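PDB 4H6Q: proline dehydrogenase from Deinococcus radiodurans, which oxidises L-proline to delta-1-pyrroline-5-carboxylate with the help of a bound FAD, passing the electrons to a quinone in the first step of proline breakdown to glutamate. Local coordinates for residues 251-260 / 270-281. Residues are numbered along the deposited sequence; the frame is centred on the assembly and turned at random. Where two conformers were deposited one is given.
Sequences KDAFEFQMLY and LAAEGYRVRVYL. With FAD (flavin-adenine dinucleotide), chain C; TFB (tetrahydrofuran-2-carboxylic acid), chain D; GOL (glycerol), chain E.
Glu255 and Arg278 form a salt bridge between parallel strands 254-259 and 277-281: Arg278 NE lies 2.9 Å from Glu255 OE1, which sits in the guanidinium plane and is met on its syn side. Gln257 NE2 reaches Glu255 OE1 at 2.9 Å on the anti side and from the opposite face of the carboxylate, so two donors grip Glu255 OE1 and, with Tyr226 on Glu255 OE2, probably fix the carboxylate's rotation. Gln257 OE1 accepts from Arg189, carrying this network toward the flavin site. On the other side of the sheet, Phe256 turns its edge to the face of Tyr275, ring planes 73° apart and centroids 5.6 Å apart, while Leu270 CD1 touches Phe256 CD2 at 4.0 Å. Lys251 CD lies over the Tyr275 face, a CH-pi contact.

Nearer the flavin, Leu259 CD2 packs 3.7 Å from Tyr280 CB and 3.5 Å from FAD C7. A chi1 of -167°, which sets CG beside the carbonyl carbon, carries the Tyr280 ring across the proline analogue, TFB CG lying 3.4 Å from Tyr280 CZ over one face; the Tyr280 OH bonds Asp137. A leucine in place of Tyr280 would probably leave the analogue without this flat cover and Asp137 without its hydroxyl partner. Phe256 N bonds Arg276 O and Phe256 O accepts from Arg278 N, the parallel pattern. Strand 254-259, helix 264-272 and strand 277-283 make a beta-alpha-beta unit of the proline dehydrogenase beta8-alpha8 barrel, whose inward residues line the active site.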
ATOM      1  N   LYS A 251     -20.571   4.784   3.985  1.00 12.54           N
ATOM      2  CA  LYS A 251     -19.472   5.232   3.141  1.00 12.84           C
ATOM      3  C   LYS A 251     -18.274   5.763   3.920  1.00 12.55           C
ATOM      4  O   LYS A 251     -17.262   6.112   3.317  1.00 15.87           O
ATOM      5  CB  LYS A 251     -19.975   6.239   2.101  1.00 13.83           C
ATOM      6  CG  LYS A 251     -20.932   5.551   1.091  1.00 15.79           C
ATOM      7  CD  LYS A 251     -21.497   6.559   0.053  1.00 19.72           C
ATOM      8  CE  LYS A 251     -22.440   5.877  -0.856  1.00 24.32           C
ATOM      9  NZ  LYS A 251     -23.710   6.578  -0.944  1.00 26.36           N
ATOM     10  N   ASP A 252     -18.340   5.732   5.262  1.00 11.82           N
ATOM     11  CA  ASP A 252     -17.209   6.000   6.146  1.00 13.13           C
ATOM     12  C   ASP A 252     -16.514   4.707   6.595  1.00 12.57           C
ATOM     13  O   ASP A 252     -15.516   4.766   7.348  1.00 14.28           O
ATOM     14  CB  ASP A 252     -17.727   6.700   7.406  1.00 17.96           C
ATOM     15  CG  ASP A 252     -18.802   5.836   8.169  1.00 21.23           C
ATOM     16  OD1 ASP A 252     -19.807   5.338   7.542  1.00 16.25           O
ATOM     17  OD2 ASP A 252     -18.664   5.689   9.429  1.00 28.27           O
ATOM     18  N   ALA A 253     -17.024   3.546   6.167  1.00 10.44           N
ATOM     19  CA  ALA A 253     -16.533   2.261   6.700  1.00 10.67           C
ATOM     20  C   ALA A 253     -15.507   1.565   5.805  1.00  9.57           C
ATOM     21  O   ALA A 253     -15.059   0.451   6.128  1.00 11.93           O
ATOM     22  CB  ALA A 253     -17.725   1.335   6.933  1.00 12.95           C
ATOM     23  N   PHE A 254     -15.146   2.199   4.695  1.00  9.15           N
ATOM     24  CA  PHE A 254     -14.209   1.574   3.736  1.00  8.21           C
ATOM     25  C   PHE A 254     -13.777   2.659   2.807  1.00  7.91           C
ATOM     26  O   PHE A 254     -14.390   3.742   2.790  1.00  9.60           O
ATOM     27  CB  PHE A 254     -14.885   0.432   2.941  1.00  9.34           C
ATOM     28  CG  PHE A 254     -15.877   0.909   1.967  1.00  9.26           C
ATOM     29  CD1 PHE A 254     -15.537   1.100   0.637  1.00 12.15           C
ATOM     30  CD2 PHE A 254     -17.172   1.282   2.386  1.00 12.03           C
ATOM     31  CE1 PHE A 254     -16.478   1.609  -0.290  1.00 13.94           C
ATOM     32  CE2 PHE A 254     -18.089   1.790   1.480  1.00 15.28           C
ATOM     33  CZ  PHE A 254     -17.768   1.937   0.166  1.00 14.27           C
ATOM     34  N   GLU A 255     -12.755   2.403   1.993  1.00  8.27           N
ATOM     35  CA  GLU A 255     -12.339   3.379   0.974  1.00  8.58           C
ATOM     36  C   GLU A 255     -11.856   2.622  -0.241  1.00  8.36           C
ATOM     37  O   GLU A 255     -11.394   1.456  -0.142  1.00  9.94           O
ATOM     38  CB  GLU A 255     -11.253   4.319   1.479  1.00  9.82           C
ATOM     39  CG  GLU A 255      -9.914   3.630   1.849  1.00  9.23           C
ATOM     40  CD  GLU A 255      -9.071   4.482   2.737  1.00  8.73           C
ATOM     41  OE1 GLU A 255      -7.821   4.569   2.538  1.00  9.92           O
ATOM     42  OE2 GLU A 255      -9.634   5.081   3.714  1.00  9.86           O
ATOM     43  N   PHE A 256     -11.970   3.288  -1.386  1.00  7.98           N
ATOM     44  CA  PHE A 256     -11.309   2.820  -2.615  1.00  8.20           C
ATOM     45  C   PHE A 256      -9.893   3.363  -2.607  1.00  8.37           C
ATOM     46  O   PHE A 256      -9.626   4.465  -2.106  1.00  9.65           O
ATOM     47  CB  PHE A 256     -12.050   3.325  -3.855  1.00  8.12           C
ATOM     48  CG  PHE A 256     -13.390   2.680  -4.043  1.00  9.03           C
ATOM     49  CD1 PHE A 256     -13.492   1.340  -4.420  1.00  9.71           C
ATOM     50  CD2 PHE A 256     -14.552   3.385  -3.717  1.00 10.30           C
ATOM     51  CE1 PHE A 256     -14.739   0.746  -4.575  1.00 10.58           C
ATOM     52  CE2 PHE A 256     -15.779   2.817  -3.868  1.00 12.25           C
ATOM     53  CZ  PHE A 256     -15.896   1.476  -4.282  1.00 11.28           C
ATOM     54  N   GLN A 257      -8.970   2.582  -3.194  1.00  8.27           N
ATOM     55  CA  GLN A 257      -7.588   3.041  -3.357  1.00  8.03           C
ATOM     56  C   GLN A 257      -7.094   2.758  -4.747  1.00  8.18           C
ATOM     57  O   GLN A 257      -7.473   1.749  -5.355  1.00  9.75           O
ATOM     58  CB  GLN A 257      -6.631   2.367  -2.355  1.00  8.73           C
ATOM     59  CG  GLN A 257      -6.946   2.739  -0.887  1.00  9.07           C
ATOM     60  CD  GLN A 257      -5.880   2.237   0.082  1.00  8.49           C
ATOM     61  OE1 GLN A 257      -5.007   1.448  -0.297  1.00 10.18           O
ATOM     62  NE2 GLN A 257      -5.956   2.659   1.344  1.00  9.99           N
ATOM     63  N   MET A 258      -6.269   3.682  -5.290  1.00  9.41           N
ATOM     64  CA  MET A 258      -5.725   3.561  -6.660  0.69  8.29           C
ATOM     65  C   MET A 258      -4.270   4.008  -6.611  1.00  8.79           C
ATOM     66  O   MET A 258      -3.862   4.765  -5.693  1.00  8.99           O
ATOM     67  CB  MET A 258      -6.457   4.526  -7.603  0.69  9.29           C
ATOM     68  CG  MET A 258      -7.841   4.046  -7.988  0.69 10.41           C
ATOM     69  SD  MET A 258      -9.082   4.607  -6.851  0.69 11.93           S
ATOM     70  CE  MET A 258     -10.434   3.573  -7.472  0.69 15.10           C
ATOM     71  N   LEU A 259      -3.495   3.564  -7.604  1.00  9.57           N
ATOM     72  CA  LEU A 259      -2.128   4.038  -7.748  1.00  9.82           C
ATOM     73  C   LEU A 259      -2.105   5.417  -8.408  1.00 10.77           C
ATOM     74  O   LEU A 259      -2.910   5.682  -9.335  1.00 10.97           O
ATOM     75  CB  LEU A 259      -1.256   3.041  -8.533  1.00 10.13           C
ATOM     76  CG  LEU A 259      -1.183   1.594  -7.973  1.00 10.17           C
ATOM     77  CD1 LEU A 259      -0.264   0.724  -8.896  1.00 11.93           C
ATOM     78  CD2 LEU A 259      -0.653   1.601  -6.567  1.00 10.92           C
ATOM     79  N   TYR A 260      -1.166   6.246  -7.973  1.00 10.52           N
ATOM     80  CA  TYR A 260      -0.971   7.568  -8.600  1.00 10.94           C
ATOM     81  C   TYR A 260      -0.915   7.430 -10.118  1.00 12.04           C
ATOM     82  O   TYR A 260      -0.142   6.589 -10.655  1.00 12.26           O
ATOM     83  CB  TYR A 260       0.324   8.155  -8.049  1.00 11.08           C
ATOM     84  CG  TYR A 260       0.692   9.540  -8.530  1.00 12.90           C
ATOM     85  CD1 TYR A 260      -0.048  10.694  -8.205  1.00 16.02           C
ATOM     86  CD2 TYR A 260       1.838   9.716  -9.307  1.00 15.37           C
ATOM     87  CE1 TYR A 260       0.413  11.992  -8.620  1.00 17.22           C
ATOM     88  CE2 TYR A 260       2.244  10.930  -9.742  1.00 19.73           C
ATOM     89  CZ  TYR A 260       1.555  12.042  -9.417  1.00 20.01           C
ATOM     90  OH  TYR A 260       2.062  13.226  -9.932  1.00 24.50           O
ATOM     91  N   LEU A 270     -15.450   9.035  -7.970  1.00 12.35           N
ATOM     92  CA  LEU A 270     -15.799   8.376  -6.704  1.00 11.11           C
ATOM     93  C   LEU A 270     -15.826   9.373  -5.550  1.00 12.24           C
ATOM     94  O   LEU A 270     -16.755   9.350  -4.711  1.00 12.74           O
ATOM     95  CB  LEU A 270     -14.799   7.243  -6.414  1.00 11.98           C
ATOM     96  CG  LEU A 270     -14.929   6.039  -7.346  1.00 13.44           C
ATOM     97  CD1 LEU A 270     -13.729   5.096  -7.186  1.00 15.66           C
ATOM     98  CD2 LEU A 270     -16.228   5.330  -7.048  1.00 15.82           C
ATOM     99  N   ALA A 271     -14.887  10.308  -5.515  1.00 12.28           N
ATOM    100  CA  ALA A 271     -14.891  11.317  -4.458  1.00 13.69           C
ATOM    101  C   ALA A 271     -16.118  12.224  -4.599  1.00 12.67           C
ATOM    102  O   ALA A 271     -16.771  12.608  -3.605  1.00 14.48           O
ATOM    103  CB  ALA A 271     -13.622  12.158  -4.562  1.00 15.00           C
ATOM    104  N   ALA A 272     -16.506  12.548  -5.826  1.00 13.73           N
ATOM    105  CA  ALA A 272     -17.673  13.395  -6.046  1.00 14.27           C
ATOM    106  C   ALA A 272     -18.956  12.679  -5.633  1.00 14.28           C
ATOM    107  O   ALA A 272     -19.930  13.313  -5.287  1.00 15.75           O
ATOM    108  CB  ALA A 272     -17.745  13.853  -7.520  1.00 15.93           C
ATOM    109  N   GLU A 273     -18.990  11.364  -5.684  1.00 12.65           N
ATOM    110  CA  GLU A 273     -20.138  10.564  -5.259  1.00 13.55           C
ATOM    111  C   GLU A 273     -20.138  10.368  -3.743  1.00 13.68           C
ATOM    112  O   GLU A 273     -21.088   9.793  -3.208  1.00 16.24           O
ATOM    113  CB  GLU A 273     -20.093   9.187  -5.961  1.00 13.33           C
ATOM    114  CG  GLU A 273     -20.379   9.305  -7.423  1.00 14.93           C
ATOM    115  CD  GLU A 273     -20.262   7.991  -8.188  1.00 17.32           C
ATOM    116  OE1 GLU A 273     -19.799   6.999  -7.608  1.00 18.27           O
ATOM    117  OE2 GLU A 273     -20.632   7.953  -9.392  1.00 19.10           O
ATOM    118  N   GLY A 274     -19.106  10.843  -3.033  1.00 12.64           N
ATOM    119  CA  GLY A 274     -19.097  10.724  -1.571  1.00 13.04           C
ATOM    120  C   GLY A 274     -18.399   9.472  -1.074  1.00 12.10           C
ATOM    121  O   GLY A 274     -18.445   9.217   0.137  1.00 14.75           O
ATOM    122  N   TYR A 275     -17.747   8.687  -1.949  1.00 10.45           N
ATOM    123  CA  TYR A 275     -16.893   7.595  -1.452  1.00 10.22           C
ATOM    124  C   TYR A 275     -15.552   8.129  -0.998  1.00 10.29           C
ATOM    125  O   TYR A 275     -15.055   9.143  -1.520  1.00 12.29           O
ATOM    126  CB  TYR A 275     -16.686   6.540  -2.548  1.00 11.22           C
ATOM    127  CG  TYR A 275     -17.977   5.869  -2.963  1.00 11.17           C
ATOM    128  CD1 TYR A 275     -18.549   4.851  -2.165  1.00 11.56           C
ATOM    129  CD2 TYR A 275     -18.667   6.291  -4.077  1.00 12.52           C
ATOM    130  CE1 TYR A 275     -19.721   4.260  -2.529  1.00 12.26           C
ATOM    131  CE2 TYR A 275     -19.872   5.712  -4.452  1.00 12.39           C
ATOM    132  CZ  TYR A 275     -20.407   4.706  -3.686  1.00 12.25           C
ATOM    133  OH  TYR A 275     -21.614   4.135  -4.074  1.00 14.74           O
ATOM    134  N   ARG A 276     -14.943   7.471  -0.043  1.00  9.55           N
ATOM    135  CA  ARG A 276     -13.554   7.765   0.289  1.00  9.45           C
ATOM    136  C   ARG A 276     -12.645   7.187  -0.793  1.00  8.42           C
ATOM    137  O   ARG A 276     -12.817   6.029  -1.193  1.00  8.85           O
ATOM    138  CB  ARG A 276     -13.183   7.104   1.611  1.00 10.23           C
ATOM    139  CG  ARG A 276     -13.869   7.756   2.821  1.00 10.08           C
ATOM    140  CD  ARG A 276     -13.517   7.032   4.130  1.00 10.21           C
ATOM    141  NE  ARG A 276     -14.073   7.805   5.258  1.00 10.75           N
ATOM    142  CZ  ARG A 276     -13.711   7.614   6.519  1.00 12.60           C
ATOM    143  NH1 ARG A 276     -12.835   6.645   6.783  1.00 13.29           N
ATOM    144  NH2 ARG A 276     -14.226   8.368   7.498  1.00 15.39           N
ATOM    145  N   VAL A 277     -11.642   7.978  -1.186  1.00  9.29           N
ATOM    146  CA  VAL A 277     -10.633   7.545  -2.144  1.00  9.30           C
ATOM    147  C   VAL A 277      -9.271   7.946  -1.584  1.00  8.88           C
ATOM    148  O   VAL A 277      -9.081   9.083  -1.145  1.00  9.62           O
ATOM    149  CB  VAL A 277     -10.810   8.209  -3.520  1.00 10.80           C
ATOM    150  CG1 VAL A 277      -9.732   7.709  -4.523  1.00 12.16           C
ATOM    151  CG2 VAL A 277     -12.217   8.001  -4.077  1.00 13.59           C
ATOM    152  N   ARG A 278      -8.302   7.027  -1.595  1.00  8.50           N
ATOM    153  CA  ARG A 278      -6.944   7.333  -1.134  1.00  7.70           C
ATOM    154  C   ARG A 278      -5.955   6.794  -2.142  1.00  8.12           C
ATOM    155  O   ARG A 278      -5.975   5.602  -2.462  1.00  9.79           O
ATOM    156  CB  ARG A 278      -6.696   6.706   0.247  1.00  8.94           C
ATOM    157  CG  ARG A 278      -5.346   7.136   0.830  1.00  7.71           C
ATOM    158  CD  ARG A 278      -5.077   6.445   2.165  1.00  9.24           C
ATOM    159  NE  ARG A 278      -6.050   6.745   3.239  1.00  9.09           N
ATOM    160  CZ  ARG A 278      -5.959   7.776   4.079  1.00  9.95           C
ATOM    161  NH1 ARG A 278      -4.998   8.703   3.952  1.00  9.50           N
ATOM    162  NH2 ARG A 278      -6.817   7.837   5.093  1.00 11.95           N
ATOM    163  N   VAL A 279      -5.077   7.666  -2.634  1.00  9.06           N
ATOM    164  CA  VAL A 279      -4.177   7.315  -3.705  1.00  8.92           C
ATOM    165  C   VAL A 279      -2.799   6.989  -3.170  1.00  8.60           C
ATOM    166  O   VAL A 279      -2.220   7.731  -2.344  1.00  9.49           O
ATOM    167  CB  VAL A 279      -4.098   8.473  -4.746  1.00  8.92           C
ATOM    168  CG1 VAL A 279      -2.903   8.348  -5.688  1.00 10.87           C
ATOM    169  CG2 VAL A 279      -5.399   8.514  -5.528  1.00 10.92           C
ATOM    170  N   TYR A 280      -2.240   5.847  -3.643  1.00  9.24           N
ATOM    171  CA  TYR A 280      -0.896   5.412  -3.304  1.00  8.80           C
ATOM    172  C   TYR A 280       0.082   6.304  -4.067  1.00  9.38           C
ATOM    173  O   TYR A 280       0.079   6.328  -5.312  1.00 10.88           O
ATOM    174  CB  TYR A 280      -0.771   3.921  -3.685  1.00  9.34           C
ATOM    175  CG  TYR A 280       0.446   3.204  -3.143  1.00  8.88           C
ATOM    176  CD1 TYR A 280       0.330   2.272  -2.085  1.00  9.97           C
ATOM    177  CD2 TYR A 280       1.731   3.379  -3.723  1.00 11.10           C
ATOM    178  CE1 TYR A 280       1.421   1.605  -1.574  1.00  9.29           C
ATOM    179  CE2 TYR A 280       2.852   2.716  -3.213  1.00 10.80           C
ATOM    180  CZ  TYR A 280       2.681   1.843  -2.127  1.00 10.37           C
ATOM    181  OH  TYR A 280       3.812   1.231  -1.685  1.00 12.26           O
ATOM    182  N   LEU A 281       0.912   7.025  -3.308  1.00  9.17           N
ATOM    183  CA  LEU A 281       1.681   8.169  -3.812  1.00 10.55           C
ATOM    184  C   LEU A 281       3.157   7.908  -3.567  1.00  9.68           C
ATOM    185  O   LEU A 281       3.693   8.156  -2.512  1.00 10.87           O
ATOM    186  CB  LEU A 281       1.228   9.457  -3.135  1.00 11.88           C
ATOM    187  CG  LEU A 281       1.641  10.775  -3.786  1.00 15.26           C
ATOM    188  CD1 LEU A 281       3.131  11.110  -3.701  1.00 17.27           C
ATOM    189  CD2 LEU A 281       1.107  10.849  -5.175  1.00 18.13           C
TER
HETATM  190  PA  FAD C2001      -6.175  -5.137 -13.503  0.55 14.40           P
HETATM  191  O1A FAD C2001      -7.191  -6.258 -13.742  0.55 15.96           O
HETATM  192  O2A FAD C2001      -4.745  -5.457 -13.652  0.55 18.64           O
HETATM  193  O5B FAD C2001      -6.397  -3.900 -14.325  0.55 12.22           O
HETATM  194  C5B FAD C2001      -7.677  -3.288 -14.355  0.55 12.38           C
HETATM  195  C4B FAD C2001      -7.726  -2.057 -15.236  0.55 11.53           C
HETATM  196  O4B FAD C2001      -7.092  -1.012 -14.535  0.55 10.79           O
HETATM  197  C3B FAD C2001      -6.954  -2.172 -16.500  0.55 13.61           C
HETATM  198  O3B FAD C2001      -7.636  -2.830 -17.554  0.55 16.46           O
HETATM  199  C2B FAD C2001      -6.652  -0.748 -16.773  0.55 11.61           C
HETATM  200  O2B FAD C2001      -7.789  -0.040 -17.218  0.55 15.55           O
HETATM  201  C1B FAD C2001      -6.293  -0.264 -15.405  0.55 10.69           C
HETATM  202  N9A FAD C2001      -4.885  -0.457 -15.058  0.55  9.62           N
HETATM  203  C8A FAD C2001      -4.385  -1.221 -14.004  0.55 10.01           C
HETATM  204  N7A FAD C2001      -3.053  -1.181 -13.956  0.55  9.02           N
HETATM  205  C5A FAD C2001      -2.643  -0.338 -14.984  0.55  7.85           C
HETATM  206  C6A FAD C2001      -1.408   0.086 -15.441  0.55  9.64           C
HETATM  207  N6A FAD C2001      -0.197  -0.318 -14.803  0.55 10.71           N
HETATM  208  N1A FAD C2001      -1.373   0.909 -16.501  0.55 10.89           N
HETATM  209  C2A FAD C2001      -2.493   1.327 -17.124  0.55 12.06           C
HETATM  210  N3A FAD C2001      -3.718   0.942 -16.731  0.55 10.34           N
HETATM  211  C4A FAD C2001      -3.795   0.137 -15.676  0.55  9.21           C
HETATM  212  N1  FAD C2001      -0.212  -5.727  -4.896  0.55  8.53           N
HETATM  213  C2  FAD C2001       0.634  -6.378  -4.052  0.55  8.69           C
HETATM  214  O2  FAD C2001       1.008  -7.586  -4.403  0.55  7.61           O
HETATM  215  N3  FAD C2001       1.074  -5.835  -2.876  0.55  9.52           N
HETATM  216  C4  FAD C2001       0.680  -4.563  -2.479  0.55  9.88           C
HETATM  217  O4  FAD C2001       1.139  -4.036  -1.325  0.55 10.22           O
HETATM  218  C4X FAD C2001      -0.225  -3.815  -3.354  0.55  9.57           C
HETATM  219  N5  FAD C2001      -0.650  -2.556  -3.015  0.55  8.53           N
HETATM  220  C5X FAD C2001      -1.531  -1.932  -3.870  0.55  6.88           C
HETATM  221  C6  FAD C2001      -1.994  -0.646  -3.546  0.55  6.56           C
HETATM  222  C7  FAD C2001      -2.925   0.006  -4.395  0.55  7.52           C
HETATM  223  C7M FAD C2001      -3.431   1.403  -4.045  0.55  9.74           C
HETATM  224  C8  FAD C2001      -3.371  -0.660  -5.563  0.55  6.68           C
HETATM  225  C8M FAD C2001      -4.364  -0.008  -6.487  0.55  6.42           C
HETATM  226  C9  FAD C2001      -2.874  -1.930  -5.894  0.55  7.04           C
HETATM  227  C9A FAD C2001      -1.984  -2.567  -5.052  0.55  8.79           C
HETATM  228  N10 FAD C2001      -1.532  -3.857  -5.396  0.55 11.44           N
HETATM  229  C10 FAD C2001      -0.644  -4.480  -4.555  0.55  9.36           C
HETATM  230  C1' FAD C2001      -2.005  -4.559  -6.577  0.55 13.33           C
HETATM  231  C2' FAD C2001      -1.125  -4.534  -7.788  0.55 16.62           C
HETATM  232  O2' FAD C2001      -0.438  -3.289  -7.751  0.55 17.79           O
HETATM  233  C3' FAD C2001      -2.210  -4.902  -8.830  0.55 19.73           C
HETATM  234  O3' FAD C2001      -2.257  -6.249  -9.196  0.55 17.45           O
HETATM  235  C4' FAD C2001      -2.332  -4.046 -10.028  0.55 21.36           C
HETATM  236  O4' FAD C2001      -2.583  -2.777  -9.537  0.55 21.81           O
HETATM  237  C5' FAD C2001      -3.489  -4.558 -10.874  0.55 18.59           C
HETATM  238  O5' FAD C2001      -4.358  -3.499 -11.130  0.55 13.44           O
HETATM  239  P   FAD C2001      -5.934  -3.616 -10.940  0.55 10.42           P
HETATM  240  O1P FAD C2001      -6.494  -4.219  -9.616  0.55  9.51           O
HETATM  241  O2P FAD C2001      -6.427  -2.234 -11.447  0.55 13.71           O
HETATM  242  O3P FAD C2001      -6.477  -4.575 -12.120  0.55 13.05           O
HETATM  243  OA  TFB D2002       2.744  -2.571  -3.937  1.00 14.14           O
HETATM  244  CA  TFB D2002       2.619  -2.489  -5.352  1.00 13.25           C
HETATM  245  C   TFB D2002       3.975  -2.311  -6.000  1.00 14.02           C
HETATM  246  OB  TFB D2002       4.081  -2.485  -7.243  1.00 14.79           O
HETATM  247  CB  TFB D2002       1.775  -1.320  -5.639  1.00 13.64           C
HETATM  248  CG  TFB D2002       1.926  -0.486  -4.452  1.00 13.68           C
HETATM  249  CD  TFB D2002       2.335  -1.352  -3.325  1.00 13.90           C
HETATM  250  OXT TFB D2002       5.020  -1.990  -5.322  1.00 14.34           O
HETATM  251  C1  GOL E2003      -8.922   4.970   7.011  1.00 24.72           C
HETATM  252  O1  GOL E2003      -8.096   5.214   5.870  1.00 10.96           O
HETATM  253  C2  GOL E2003      -8.404   5.601   8.285  1.00 37.18           C
HETATM  254  O2  GOL E2003      -8.749   6.964   8.181  1.00 60.83           O
HETATM  255  C3  GOL E2003      -6.886   5.428   8.363  1.00 29.52           C
HETATM  256  O3  GOL E2003      -6.394   5.869   9.617  1.00 44.01           O
HETATM  257  O   HOH W   1     -16.296   5.141   0.942  1.00 11.23           O
HETATM  258  O   HOH W   2     -17.307   9.049   2.603  1.00 25.08           O